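Local coordinates for methyltransferase (Pyrococcus horikoshii, PDB 1IXK), which probably transfers a methyl group from S-adenosyl-L-methionine to carbon 5 of cytidine in tRNA, at residues Arg213-Ile218 and Ser248-Glu253. Numbering follows the deposited sequence.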
loop_
_atom_site.group_PDB
_atom_site.type_symbol
_atom_site.label_atom_id
_atom_site.label_comp_id
_atom_site.label_asym_id
_atom_site.label_seq_id
_atom_site.Cartn_x
_atom_site.Cartn_y
_atom_site.Cartn_z
ATOM N N ARG A 213 3.172 9.550 -17.048
ATOM C CA ARG A 213 3.138 8.186 -17.562
ATOM C C ARG A 213 2.440 8.154 -18.915
ATOM O O ARG A 213 1.906 9.165 -19.379
ATOM C CB ARG A 213 2.381 7.266 -16.596
ATOM C CG ARG A 213 2.850 7.314 -15.149
ATOM C CD ARG A 213 1.965 6.438 -14.266
ATOM N NE ARG A 213 2.112 5.020 -14.586
ATOM C CZ ARG A 213 1.322 4.054 -14.122
ATOM N NH1 ARG A 213 0.312 4.344 -13.313
ATOM N NH2 ARG A 213 1.554 2.795 -14.461
ATOM N N THR A 214 2.445 6.985 -19.545
ATOM C CA THR A 214 1.797 6.813 -20.836
ATOM C C THR A 214 0.762 5.698 -20.721
ATOM O O THR A 214 0.809 4.888 -19.795
ATOM C CB THR A 214 2.806 6.423 -21.926
ATOM O OG1 THR A 214 3.323 5.116 -21.648
ATOM C CG2 THR A 214 3.953 7.415 -21.964
HETATM N N MSE A 215 -0.167 5.662 -21.667
HETATM C CA MSE A 215 -1.207 4.646 -21.676
HETATM C C MSE A 215 -0.518 3.278 -21.717
HETATM O O MSE A 215 -1.023 2.301 -21.168
HETATM C CB MSE A 215 -2.109 4.857 -22.898
HETATM C CG MSE A 215 -3.584 4.541 -22.694
HETATM SE SE MSE A 215 -4.372 5.268 -21.215
HETATM C CE MSE A 215 -4.647 3.752 -20.301
ATOM N N ASP A 216 0.650 3.222 -22.356
ATOM C CA ASP A 216 1.424 1.982 -22.449
ATOM C C ASP A 216 1.912 1.534 -21.080
ATOM O O ASP A 216 1.838 0.353 -20.743
ATOM C CB ASP A 216 2.638 2.162 -23.368
ATOM C CG ASP A 216 2.326 1.847 -24.815
ATOM O OD1 ASP A 216 3.233 1.993 -25.663
ATOM O OD2 ASP A 216 1.177 1.450 -25.103
ATOM N N ASP A 217 2.425 2.477 -20.299
ATOM C CA ASP A 217 2.919 2.158 -18.967
ATOM C C ASP A 217 1.787 1.605 -18.107
ATOM O O ASP A 217 2.008 0.726 -17.278
ATOM C CB ASP A 217 3.516 3.403 -18.306
ATOM C CG ASP A 217 4.669 3.988 -19.100
ATOM O OD1 ASP A 217 5.641 3.254 -19.373
ATOM O OD2 ASP A 217 4.603 5.183 -19.452
ATOM N N ILE A 218 0.576 2.122 -18.310
ATOM C CA ILE A 218 -0.587 1.670 -17.550
ATOM C C ILE A 218 -0.903 0.220 -17.911
ATOM O O ILE A 218 -1.238 -0.587 -17.042
ATOM C CB ILE A 218 -1.822 2.564 -17.832
ATOM C CG1 ILE A 218 -1.527 4.002 -17.389
ATOM C CG2 ILE A 218 -3.040 2.030 -17.084
ATOM C CD1 ILE A 218 -2.633 4.995 -17.697
ATOM N N SER A 248 -1.817 3.982 -7.559
ATOM C CA SER A 248 -2.232 4.494 -8.856
ATOM C C SER A 248 -3.682 4.955 -8.817
ATOM O O SER A 248 -4.491 4.417 -8.064
ATOM C CB SER A 248 -2.077 3.398 -9.916
ATOM O OG SER A 248 -2.658 3.780 -11.153
ATOM N N LEU A 249 -4.003 5.953 -9.633
ATOM C CA LEU A 249 -5.365 6.464 -9.717
ATOM C C LEU A 249 -6.109 5.796 -10.872
ATOM O O LEU A 249 -7.336 5.889 -10.966
ATOM C CB LEU A 249 -5.354 7.972 -9.967
ATOM C CG LEU A 249 -4.807 8.872 -8.865
ATOM C CD1 LEU A 249 -4.682 10.297 -9.395
ATOM C CD2 LEU A 249 -5.732 8.807 -7.660
ATOM N N GLU A 250 -5.366 5.112 -11.739
ATOM C CA GLU A 250 -5.948 4.477 -12.924
ATOM C C GLU A 250 -6.840 3.271 -12.659
ATOM O O GLU A 250 -6.425 2.302 -12.018
ATOM C CB GLU A 250 -4.849 4.037 -13.910
ATOM C CG GLU A 250 -3.724 5.037 -14.165
ATOM C CD GLU A 250 -4.217 6.435 -14.477
ATOM O OE1 GLU A 250 -5.225 6.579 -15.202
ATOM O OE2 GLU A 250 -3.586 7.397 -14.000
ATOM N N PRO A 251 -8.080 3.308 -13.164
ATOM C CA PRO A 251 -8.992 2.180 -12.959
ATOM C C PRO A 251 -8.424 0.894 -13.564
ATOM O O PRO A 251 -8.680 -0.194 -13.058
ATOM C CB PRO A 251 -10.267 2.631 -13.667
ATOM C CG PRO A 251 -10.239 4.122 -13.498
ATOM C CD PRO A 251 -8.782 4.450 -13.777
ATOM N N GLU A 252 -7.650 1.021 -14.643
ATOM C CA GLU A 252 -7.073 -0.152 -15.297
ATOM C C GLU A 252 -6.152 -0.964 -14.389
ATOM O O GLU A 252 -6.030 -2.179 -14.553
ATOM C CB GLU A 252 -6.305 0.246 -16.573
ATOM C CG GLU A 252 -7.191 0.694 -17.742
ATOM C CD GLU A 252 -7.537 2.169 -17.706
ATOM O OE1 GLU A 252 -7.306 2.821 -16.658
ATOM O OE2 GLU A 252 -8.051 2.676 -18.733
ATOM N N GLU A 253 -5.496 -0.296 -13.444
ATOM C CA GLU A 253 -4.589 -0.975 -12.525
ATOM C C GLU A 253 -5.281 -1.305 -11.209
ATOM O O GLU A 253 -4.715 -2.001 -10.361
ATOM C CB GLU A 253 -3.373 -0.089 -12.215
ATOM C CG GLU A 253 -2.553 0.337 -13.415
ATOM C CD GLU A 253 -1.479 1.342 -13.035
ATOM O OE1 GLU A 253 -0.506 0.957 -12.354
ATOM O OE2 GLU A 253 -1.622 2.524 -13.405
#
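Directly after C247, the predicted nucleophile of the active site, loop 248-253 turns back on the start of helix 215-235. R213, just ahead of that helix, reaches the loop through a salt bridge: NH1 donates to E253 OE2 at 2.7 Å, and a weak second bond joins NH2 to E253 OE1 at 3.5 Å. E253 OE2 also accepts from S248 OG (2.8 Å), and S248 OG in turn accepts from E250 N (3.1 Å), an ST turn. In this class I Rossmann-like methyltransferase domain the loop links strand 240-246 to helix 255-264. A capping box starts the facing helix, with D217 N bonded to T214 OG1 (3.1 Å) and T214 N to D217 OD2 (2.8 Å). Beside the ion pair, I218 packs on aliphatic carbons of the glutamates, CD1 on E250 CG (3.7 Å) and CG2 on E252 CB (3.8 Å). The carboxylates of E250 and E252 both meet R23 of helix 18-28, and E250 also bonds S200 and Y24.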